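Local coordinates for intracellular protein transport protein USO1 (Saccharomyces cerevisiae S288c, PDB 6LSU) that is required for protein transport from the endoplasmic reticulum to the Golgi complex, the chain being its globular armadillo-repeat head, at residues H419-R424 with P697-S702; I409-Y414 with V425-L430; V679-D684 with Y704-F709. All coordinates share one frame; numbering follows the deposited sequence.

Interaction 1: residues H419-R424 with P697-S702; sequences HTFDTR and PKVYFS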
loop_
_atom_site.group_PDB
_atom_site.type_symbol
_atom_site.label_atom_id
_atom_site.label_comp_id
_atom_site.label_asym_id
_atom_site.label_seq_id
_atom_site.Cartn_x
_atom_site.Cartn_y
_atom_site.Cartn_z
ATOM N N HIS A 419 -15.261 1.890 -12.047
ATOM C CA HIS A 419 -14.176 1.687 -11.035
ATOM C C HIS A 419 -12.929 1.019 -11.619
ATOM O O HIS A 419 -13.028 0.267 -12.590
ATOM C CB HIS A 419 -14.660 0.864 -9.831
ATOM C CG HIS A 419 -15.644 1.607 -8.996
ATOM N ND1 HIS A 419 -15.474 2.928 -8.666
ATOM C CD2 HIS A 419 -16.802 1.230 -8.428
ATOM C CE1 HIS A 419 -16.487 3.344 -7.942
ATOM N NE2 HIS A 419 -17.315 2.323 -7.775
ATOM N N THR A 420 -11.772 1.310 -11.061
ATOM C CA THR A 420 -10.493 0.768 -11.551
ATOM C C THR A 420 -10.356 -0.701 -11.104
ATOM O O THR A 420 -11.001 -1.205 -10.157
ATOM C CB THR A 420 -9.300 1.601 -11.093
ATOM O OG1 THR A 420 -9.263 1.438 -9.673
ATOM C CG2 THR A 420 -9.414 3.052 -11.508
ATOM N N PHE A 421 -9.508 -1.408 -11.787
ATOM C CA PHE A 421 -9.231 -2.811 -11.454
ATOM C C PHE A 421 -8.761 -2.863 -10.010
ATOM O O PHE A 421 -9.273 -3.723 -9.309
ATOM C CB PHE A 421 -8.230 -3.409 -12.442
ATOM C CG PHE A 421 -7.899 -4.859 -12.211
ATOM C CD1 PHE A 421 -8.863 -5.845 -12.404
ATOM C CD2 PHE A 421 -6.664 -5.228 -11.717
ATOM C CE1 PHE A 421 -8.575 -7.186 -12.173
ATOM C CE2 PHE A 421 -6.365 -6.557 -11.471
ATOM C CZ PHE A 421 -7.298 -7.540 -11.751
ATOM N N ASP A 422 -7.880 -1.958 -9.602
ATOM C CA ASP A 422 -7.304 -1.849 -8.230
ATOM C C ASP A 422 -8.417 -1.823 -7.166
ATOM O O ASP A 422 -8.318 -2.619 -6.231
ATOM C CB ASP A 422 -6.332 -0.672 -8.146
ATOM C CG ASP A 422 -4.956 -1.000 -8.722
ATOM O OD1 ASP A 422 -4.750 -2.155 -9.218
ATOM O OD2 ASP A 422 -4.091 -0.115 -8.648
ATOM N N THR A 423 -9.450 -0.980 -7.339
ATOM C CA THR A 423 -10.631 -0.942 -6.439
ATOM C C THR A 423 -11.231 -2.342 -6.381
ATOM O O THR A 423 -11.373 -2.912 -5.296
ATOM C CB THR A 423 -11.643 0.123 -6.869
ATOM O OG1 THR A 423 -11.170 1.437 -6.591
ATOM C CG2 THR A 423 -12.991 0.019 -6.191
ATOM N N ARG A 424 -11.544 -2.931 -7.522
ATOM C CA ARG A 424 -12.112 -4.307 -7.607
ATOM C C ARG A 424 -11.230 -5.311 -6.874
ATOM O O ARG A 424 -11.749 -6.227 -6.218
ATOM C CB ARG A 424 -12.312 -4.693 -9.072
ATOM C CG ARG A 424 -13.393 -3.849 -9.739
ATOM C CD ARG A 424 -13.568 -4.162 -11.192
ATOM N NE ARG A 424 -14.266 -5.426 -11.284
ATOM C CZ ARG A 424 -14.314 -6.216 -12.356
ATOM N NH1 ARG A 424 -13.700 -5.871 -13.476
ATOM N NH2 ARG A 424 -15.018 -7.328 -12.311
ATOM N N PRO A 697 -5.720 -6.239 -17.376
ATOM C CA PRO A 697 -4.595 -6.717 -16.582
ATOM C C PRO A 697 -4.138 -8.103 -17.051
ATOM O O PRO A 697 -4.959 -8.863 -17.450
ATOM C CB PRO A 697 -5.184 -6.784 -15.177
ATOM C CG PRO A 697 -6.270 -5.734 -15.212
ATOM C CD PRO A 697 -6.890 -5.874 -16.580
ATOM N N LYS A 698 -2.839 -8.387 -16.934
ATOM C CA LYS A 698 -2.239 -9.693 -17.305
ATOM C C LYS A 698 -2.330 -10.612 -16.092
ATOM O O LYS A 698 -1.245 -11.032 -15.527
ATOM C CB LYS A 698 -0.812 -9.510 -17.821
ATOM C CG LYS A 698 -0.717 -8.724 -19.118
ATOM C CD LYS A 698 0.684 -8.668 -19.661
ATOM C CE LYS A 698 0.789 -7.800 -20.895
ATOM N NZ LYS A 698 1.975 -8.152 -21.712
ATOM N N VAL A 699 -3.581 -10.913 -15.726
ATOM C CA VAL A 699 -3.930 -11.738 -14.537
ATOM C C VAL A 699 -4.806 -12.860 -15.078
ATOM O O VAL A 699 -5.910 -12.537 -15.623
ATOM C CB VAL A 699 -4.633 -10.904 -13.437
ATOM C CG1 VAL A 699 -5.184 -11.757 -12.307
ATOM C CG2 VAL A 699 -3.694 -9.850 -12.873
ATOM N N TYR A 700 -4.412 -14.099 -14.836
ATOM C CA TYR A 700 -5.106 -15.299 -15.378
ATOM C C TYR A 700 -5.471 -16.284 -14.257
ATOM O O TYR A 700 -6.581 -16.795 -14.251
ATOM C CB TYR A 700 -4.180 -15.897 -16.457
ATOM C CG TYR A 700 -3.828 -14.891 -17.530
ATOM C CD1 TYR A 700 -4.812 -14.349 -18.340
ATOM C CD2 TYR A 700 -2.542 -14.411 -17.676
ATOM C CE1 TYR A 700 -4.525 -13.383 -19.284
ATOM C CE2 TYR A 700 -2.243 -13.433 -18.624
ATOM C CZ TYR A 700 -3.236 -12.947 -19.446
ATOM O OH TYR A 700 -2.971 -12.002 -20.385
ATOM N N PHE A 701 -4.537 -16.534 -13.342
ATOM C CA PHE A 701 -4.612 -17.590 -12.313
ATOM C C PHE A 701 -4.863 -16.985 -10.926
ATOM O O PHE A 701 -4.089 -16.213 -10.451
ATOM C CB PHE A 701 -3.322 -18.413 -12.326
ATOM C CG PHE A 701 -3.102 -19.052 -13.668
ATOM C CD1 PHE A 701 -3.663 -20.287 -13.953
ATOM C CD2 PHE A 701 -2.450 -18.373 -14.677
ATOM C CE1 PHE A 701 -3.532 -20.860 -15.210
ATOM C CE2 PHE A 701 -2.326 -18.939 -15.932
ATOM C CZ PHE A 701 -2.858 -20.185 -16.197
ATOM N N SER A 702 -5.948 -17.389 -10.284
ATOM C CA SER A 702 -6.144 -17.277 -8.826
ATOM C C SER A 702 -4.973 -17.937 -8.104
ATOM O O SER A 702 -4.559 -19.062 -8.494
ATOM C CB SER A 702 -7.398 -17.887 -8.373
ATOM O OG SER A 702 -7.291 -18.177 -6.993
#
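A proline-aromatic CH-pi stack, made by P697 and F421, joins the first turn of helix 421-435 in armadillo repeat 7 to the long loop between helices 660-673 and 703-711. P697 CG sits over one face of the F421 ring, 3.5 Å from the ring centroid and 13° off the ring normal, so it lies almost directly above the middle. Proline suits this place because its compact, rigid ring presents C-H bonds, mildly polarised by the nearby amide, to a pi cloud. P697 CB also touches the ring, 3.9 Å from F421 CE2. The phenylalanine reaches the loop because its CG stands anti to the backbone N (chi1 -179°), which throws the ring outward from the helix. At the far end of the ring, V699 CG2 makes a looser approach, 4.4 Å from F421 CZ. An inverse gamma turn centred on K698, with a weak V699 N to P697 O bond of 3.0 Å, brings P697 and V699 to the same aromatic while K698 between them takes no part in the contact. Just before F421, T420 is the N-cap: its OG1 accepts a weak but nearly straight bond (170°) from T423 N at 3.4 Å, a role for which a short hydroxyl side chain is well suited. Helix 514-528 lies alongside, its F515 meeting the F421 ring and touching P697, while its F518 packs on V699. D422 and T423 rest on P356 of helix 354-366, and Y700 and F701 continue the loop onto helix 577-590.

Interaction 2: residues I409-Y414 with V425-L430; sequences INWMLY and VACSRL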
loop_
_atom_site.group_PDB
_atom_site.type_symbol
_atom_site.label_atom_id
_atom_site.label_comp_id
_atom_site.label_asym_id
_atom_site.label_seq_id
_atom_site.Cartn_x
_atom_site.Cartn_y
_atom_site.Cartn_z
ATOM N N ILE A 409 -19.378 -6.887 -3.121
ATOM C CA ILE A 409 -19.630 -7.983 -4.092
ATOM C C ILE A 409 -20.069 -7.358 -5.398
ATOM O O ILE A 409 -19.586 -7.747 -6.441
ATOM C CB ILE A 409 -20.662 -8.957 -3.527
ATOM C CG1 ILE A 409 -20.043 -9.703 -2.333
ATOM C CG2 ILE A 409 -21.092 -9.905 -4.633
ATOM C CD1 ILE A 409 -21.005 -10.606 -1.579
ATOM N N ASN A 410 -20.875 -6.318 -5.296
ATOM C CA ASN A 410 -21.364 -5.643 -6.494
ATOM C C ASN A 410 -20.177 -4.984 -7.195
ATOM O O ASN A 410 -20.076 -5.086 -8.424
ATOM C CB ASN A 410 -22.445 -4.662 -6.077
ATOM C CG ASN A 410 -22.865 -3.880 -7.279
ATOM O OD1 ASN A 410 -22.278 -2.841 -7.560
ATOM N ND2 ASN A 410 -23.769 -4.485 -8.015
ATOM N N TRP A 411 -19.335 -4.288 -6.463
ATOM C CA TRP A 411 -18.234 -3.501 -7.063
ATOM C C TRP A 411 -17.240 -4.470 -7.657
ATOM O O TRP A 411 -16.876 -4.279 -8.850
ATOM C CB TRP A 411 -17.554 -2.592 -6.044
ATOM C CG TRP A 411 -18.277 -1.303 -5.875
ATOM C CD1 TRP A 411 -19.573 -1.043 -6.175
ATOM C CD2 TRP A 411 -17.745 -0.100 -5.315
ATOM N NE1 TRP A 411 -19.889 0.249 -5.844
ATOM C CE2 TRP A 411 -18.772 0.855 -5.350
ATOM C CE3 TRP A 411 -16.495 0.262 -4.828
ATOM C CZ2 TRP A 411 -18.601 2.135 -4.863
ATOM C CZ3 TRP A 411 -16.318 1.543 -4.374
ATOM C CH2 TRP A 411 -17.358 2.464 -4.390
ATOM N N MET A 412 -16.905 -5.493 -6.865
ATOM C CA MET A 412 -15.983 -6.564 -7.288
ATOM C C MET A 412 -16.423 -7.109 -8.662
ATOM O O MET A 412 -15.510 -7.285 -9.542
ATOM C CB MET A 412 -15.928 -7.702 -6.260
ATOM C CG MET A 412 -14.749 -8.566 -6.519
ATOM S SD MET A 412 -14.626 -9.939 -5.394
ATOM C CE MET A 412 -16.306 -10.515 -5.488
ATOM N N LEU A 413 -17.720 -7.425 -8.823
ATOM C CA LEU A 413 -18.248 -8.246 -9.961
ATOM C C LEU A 413 -18.580 -7.351 -11.154
ATOM O O LEU A 413 -18.070 -7.670 -12.244
ATOM C CB LEU A 413 -19.533 -8.985 -9.560
ATOM C CG LEU A 413 -19.369 -10.072 -8.514
ATOM C CD1 LEU A 413 -20.686 -10.730 -8.202
ATOM C CD2 LEU A 413 -18.365 -11.102 -8.974
ATOM N N TYR A 414 -19.399 -6.300 -10.942
ATOM C CA TYR A 414 -20.059 -5.537 -12.024
ATOM C C TYR A 414 -19.536 -4.103 -12.161
ATOM O O TYR A 414 -20.192 -3.317 -12.913
ATOM C CB TYR A 414 -21.581 -5.487 -11.824
ATOM C CG TYR A 414 -22.225 -6.827 -11.606
ATOM C CD1 TYR A 414 -22.451 -7.718 -12.647
ATOM C CD2 TYR A 414 -22.591 -7.210 -10.317
ATOM C CE1 TYR A 414 -23.003 -8.977 -12.408
ATOM C CE2 TYR A 414 -23.147 -8.457 -10.070
ATOM C CZ TYR A 414 -23.340 -9.349 -11.116
ATOM O OH TYR A 414 -23.854 -10.584 -10.841
ATOM N N VAL A 425 -9.925 -5.220 -6.921
ATOM C CA VAL A 425 -9.160 -6.294 -6.202
ATOM C C VAL A 425 -9.096 -5.937 -4.712
ATOM O O VAL A 425 -9.265 -6.827 -3.911
ATOM C CB VAL A 425 -7.804 -6.625 -6.834
ATOM C CG1 VAL A 425 -7.567 -5.836 -8.092
ATOM C CG2 VAL A 425 -6.653 -6.573 -5.884
ATOM N N ALA A 426 -9.059 -4.664 -4.359
ATOM C CA ALA A 426 -9.173 -4.190 -2.969
ATOM C C ALA A 426 -10.494 -4.717 -2.367
ATOM O O ALA A 426 -10.472 -5.220 -1.170
ATOM C CB ALA A 426 -9.084 -2.677 -2.969
ATOM N N CYS A 427 -11.605 -4.597 -3.129
ATOM C CA CYS A 427 -12.918 -5.154 -2.685
ATOM C C CYS A 427 -12.749 -6.652 -2.350
ATOM O O CYS A 427 -13.190 -7.123 -1.302
ATOM C CB CYS A 427 -13.976 -4.943 -3.754
ATOM S SG CYS A 427 -14.597 -3.234 -3.753
ATOM N N SER A 428 -12.070 -7.375 -3.211
ATOM C CA SER A 428 -11.840 -8.826 -3.055
ATOM C C SER A 428 -11.021 -9.067 -1.775
ATOM O O SER A 428 -11.354 -9.916 -1.032
ATOM C CB SER A 428 -11.148 -9.383 -4.280
ATOM O OG SER A 428 -10.552 -10.642 -4.036
ATOM N N ARG A 429 -9.983 -8.300 -1.548
ATOM C CA ARG A 429 -9.106 -8.437 -0.364
ATOM C C ARG A 429 -9.870 -8.078 0.930
ATOM O O ARG A 429 -9.633 -8.770 1.936
ATOM C CB ARG A 429 -7.873 -7.561 -0.554
ATOM C CG ARG A 429 -7.034 -7.995 -1.746
ATOM C CD ARG A 429 -5.928 -8.966 -1.408
ATOM N NE ARG A 429 -5.042 -8.193 -0.562
ATOM C CZ ARG A 429 -3.967 -7.521 -0.970
ATOM N NH1 ARG A 429 -3.568 -7.583 -2.234
ATOM N NH2 ARG A 429 -3.276 -6.814 -0.086
ATOM N N LEU A 430 -10.786 -7.106 0.895
ATOM C CA LEU A 430 -11.556 -6.689 2.089
ATOM C C LEU A 430 -12.531 -7.801 2.446
ATOM O O LEU A 430 -12.547 -8.200 3.628
ATOM C CB LEU A 430 -12.281 -5.359 1.832
ATOM C CG LEU A 430 -13.202 -4.887 2.944
ATOM C CD1 LEU A 430 -12.551 -4.959 4.311
ATOM C CD2 LEU A 430 -13.678 -3.486 2.667
#
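M412 and C427 face each other at the heart of a helical hairpin in armadillo repeat 7, where helix 404-414 turns back into helix 421-435. The short segments run roughly antiparallel, at 138°, with their axes 8.5 Å apart. Following M412 outward, its CB comes first, lying 4.2 Å from C427 CB in plain apolar packing. CG is anti to the backbone N (chi1 -165°) and carries the chain across towards the second helix, where SD meets S428, 3.7 Å from S428 CB and also close to that residue's CA. A bend at chi3 turns the methyl CE away from S428 and back towards its own helix, 4.1 Å from L413 CD2. A long, flexible thioether suits this course, since it can fill the groove beside two small residues; cysteine and serine in turn let a helix pack close to its partner. S428 also touches D522, and M412 touches F519, both on helix 514-528, which packs against the hairpin here. Towards helix 354-366, W411 takes over: it packs on R355 there and meets F346 edge-to-face. The cysteine sulfur bridges to this tryptophan in an oblique sulfur-aromatic contact, 74° off the normal of the six-membered ring, with C427 SG 3.8 Å from W411 CB and 4.1 Å from W411 CE3.

Interaction 3: residues V679-D684 with Y704-F709; sequences VDMNED and YFIQLF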
loop_
_atom_site.group_PDB
_atom_site.type_symbol
_atom_site.label_atom_id
_atom_site.label_comp_id
_atom_site.label_asym_id
_atom_site.label_seq_id
_atom_site.Cartn_x
_atom_site.Cartn_y
_atom_site.Cartn_z
ATOM N N VAL A 679 4.110 -16.036 -14.451
ATOM C CA VAL A 679 3.349 -15.394 -13.350
ATOM C C VAL A 679 4.331 -15.178 -12.201
ATOM O O VAL A 679 5.051 -16.134 -11.860
ATOM C CB VAL A 679 2.150 -16.249 -12.900
ATOM C CG1 VAL A 679 1.301 -16.671 -14.087
ATOM C CG2 VAL A 679 2.564 -17.457 -12.065
ATOM N N ASP A 680 4.356 -13.965 -11.649
ATOM C CA ASP A 680 5.186 -13.588 -10.475
ATOM C C ASP A 680 4.610 -14.320 -9.252
ATOM O O ASP A 680 3.407 -14.140 -8.991
ATOM C CB ASP A 680 5.208 -12.061 -10.269
ATOM C CG ASP A 680 4.765 -11.216 -11.462
ATOM O OD1 ASP A 680 4.512 -11.801 -12.542
ATOM O OD2 ASP A 680 4.653 -9.969 -11.304
ATOM N N MET A 681 5.418 -15.101 -8.522
ATOM C CA MET A 681 4.946 -15.902 -7.348
ATOM C C MET A 681 4.735 -14.987 -6.131
ATOM O O MET A 681 5.351 -15.232 -5.069
ATOM C CB MET A 681 5.929 -17.019 -6.982
ATOM C CG MET A 681 6.258 -17.944 -8.135
ATOM S SD MET A 681 4.780 -18.651 -8.917
ATOM C CE MET A 681 5.521 -19.887 -9.980
ATOM N N ASN A 682 3.834 -14.011 -6.281
ATOM C CA ASN A 682 3.451 -12.988 -5.273
ATOM C C ASN A 682 2.067 -13.342 -4.717
ATOM O O ASN A 682 1.167 -13.610 -5.542
ATOM C CB ASN A 682 3.400 -11.597 -5.905
ATOM C CG ASN A 682 2.363 -11.497 -7.008
ATOM O OD1 ASN A 682 1.214 -11.142 -6.761
ATOM N ND2 ASN A 682 2.748 -11.825 -8.229
ATOM N N GLU A 683 1.886 -13.346 -3.391
ATOM C CA GLU A 683 0.566 -13.621 -2.755
ATOM C C GLU A 683 -0.344 -12.397 -2.942
ATOM O O GLU A 683 -1.576 -12.606 -3.119
ATOM C CB GLU A 683 0.710 -14.003 -1.278
ATOM C CG GLU A 683 1.207 -15.425 -1.056
ATOM C CD GLU A 683 2.553 -15.763 -1.680
ATOM O OE1 GLU A 683 3.440 -14.884 -1.683
ATOM O OE2 GLU A 683 2.710 -16.907 -2.160
ATOM N N ASP A 684 0.230 -11.179 -2.933
ATOM C CA ASP A 684 -0.538 -9.899 -2.922
ATOM C C ASP A 684 0.074 -8.841 -3.862
ATOM O O ASP A 684 -0.126 -7.643 -3.600
ATOM C CB ASP A 684 -0.689 -9.375 -1.485
ATOM C CG ASP A 684 -1.791 -10.058 -0.680
ATOM O OD1 ASP A 684 -2.909 -10.235 -1.234
ATOM O OD2 ASP A 684 -1.532 -10.401 0.498
ATOM N N TYR A 704 -4.850 -19.304 -5.261
ATOM C CA TYR A 704 -5.138 -20.612 -4.633
ATOM C C TYR A 704 -4.830 -21.714 -5.647
ATOM O O TYR A 704 -4.338 -22.766 -5.219
ATOM C CB TYR A 704 -6.583 -20.678 -4.127
ATOM C CG TYR A 704 -6.942 -19.440 -3.363
ATOM C CD1 TYR A 704 -6.310 -19.166 -2.159
ATOM C CD2 TYR A 704 -7.813 -18.485 -3.887
ATOM C CE1 TYR A 704 -6.565 -17.995 -1.465
ATOM C CE2 TYR A 704 -8.087 -17.314 -3.187
ATOM C CZ TYR A 704 -7.438 -17.067 -1.981
ATOM O OH TYR A 704 -7.639 -15.941 -1.265
ATOM N N PHE A 705 -5.109 -21.486 -6.938
ATOM C CA PHE A 705 -4.876 -22.517 -7.977
ATOM C C PHE A 705 -3.364 -22.714 -8.119
ATOM O O PHE A 705 -2.867 -23.888 -8.085
ATOM C CB PHE A 705 -5.503 -22.161 -9.321
ATOM C CG PHE A 705 -5.049 -23.120 -10.382
ATOM C CD1 PHE A 705 -5.631 -24.371 -10.477
ATOM C CD2 PHE A 705 -3.991 -22.801 -11.223
ATOM C CE1 PHE A 705 -5.203 -25.283 -11.430
ATOM C CE2 PHE A 705 -3.539 -23.729 -12.151
ATOM C CZ PHE A 705 -4.152 -24.967 -12.261
ATOM N N ILE A 706 -2.647 -21.594 -8.255
ATOM C CA ILE A 706 -1.154 -21.570 -8.309
ATOM C C ILE A 706 -0.588 -22.351 -7.127
ATOM O O ILE A 706 0.394 -23.022 -7.346
ATOM C CB ILE A 706 -0.601 -20.137 -8.319
ATOM C CG1 ILE A 706 -1.104 -19.333 -9.515
ATOM C CG2 ILE A 706 0.906 -20.157 -8.292
ATOM C CD1 ILE A 706 -0.890 -17.861 -9.397
ATOM N N GLN A 707 -1.115 -22.193 -5.906
ATOM C CA GLN A 707 -0.503 -22.812 -4.705
ATOM C C GLN A 707 -0.773 -24.309 -4.827
ATOM O O GLN A 707 0.134 -25.147 -4.554
ATOM C CB GLN A 707 -1.077 -22.251 -3.399
ATOM C CG GLN A 707 -0.359 -21.030 -2.832
ATOM C CD GLN A 707 -1.226 -20.345 -1.802
ATOM O OE1 GLN A 707 -1.523 -20.902 -0.746
ATOM N NE2 GLN A 707 -1.673 -19.144 -2.127
ATOM N N LEU A 708 -2.011 -24.645 -5.190
ATOM C CA LEU A 708 -2.425 -26.067 -5.321
ATOM C C LEU A 708 -1.554 -26.755 -6.396
ATOM O O LEU A 708 -0.985 -27.803 -6.118
ATOM C CB LEU A 708 -3.897 -26.127 -5.695
ATOM C CG LEU A 708 -4.386 -27.546 -5.974
ATOM C CD1 LEU A 708 -4.584 -28.294 -4.663
ATOM C CD2 LEU A 708 -5.663 -27.546 -6.792
ATOM N N PHE A 709 -1.411 -26.159 -7.576
ATOM C CA PHE A 709 -0.625 -26.767 -8.662
ATOM C C PHE A 709 0.806 -26.986 -8.163
ATOM O O PHE A 709 1.259 -28.152 -8.109
ATOM C CB PHE A 709 -0.676 -25.934 -9.939
ATOM C CG PHE A 709 0.101 -26.582 -11.043
ATOM C CD1 PHE A 709 -0.364 -27.737 -11.653
ATOM C CD2 PHE A 709 1.334 -26.089 -11.410
ATOM C CE1 PHE A 709 0.364 -28.342 -12.665
ATOM C CE2 PHE A 709 2.067 -26.699 -12.413
ATOM C CZ PHE A 709 1.585 -27.829 -13.031
#
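The bond from F709 N to F705 O, 2.7 Å long, belongs to the helical turn that presents I706 to V679 and M681. These three apolar side chains make the contact between helix 703-711 and the loop 679-684 that precedes it. I706 points at the loop and offers two branches: CD1, 4.4 Å from V679 CG2, and CG2, 4.2 Å from M681 SD. A beta-branched isoleucine suits the task, since its two arms can meet separate partners. M681 gets there by folding its chain (chi1 -55°, chi2 -54°), which swings the sulfur towards the helix although CB does not point at it. The backbone bends here in an inverse gamma turn centred on M681, closed by a weak N682 N to D680 O bond. Further along the loop, D684 OD1 forms a salt bridge with R429 NH1 of helix 421-435, fitting for an acid at the surface. I706 also rests on F676 and F701 of the same long loop. On the inner side of helix 703-711, F705 packs against helices 514-528, 577-590 and 622-637, and Y704 OH is hydrogen-bonded to K432 NZ of helix 421-435.

Interaction 2 is the buried one, interaction 1 is partly buried and interaction 3 lies at the surface, yet none has a hydrogen bond between its own segments. Their chemistry differs instead in the apolar partners: sulfur and small residues between close helices in interaction 2, a proline over a ring in interaction 1, and aliphatic and thioether groups in interaction 3. Interactions 1 and 2 share helix 421-435, and R424 NH2 reaches M412 O between them, a probable hydrogen bond. Interactions 1 and 3 both draw on the long loop after helix 660-673, and so hold its earlier part against helix 703-711 and its later part against helix 421-435.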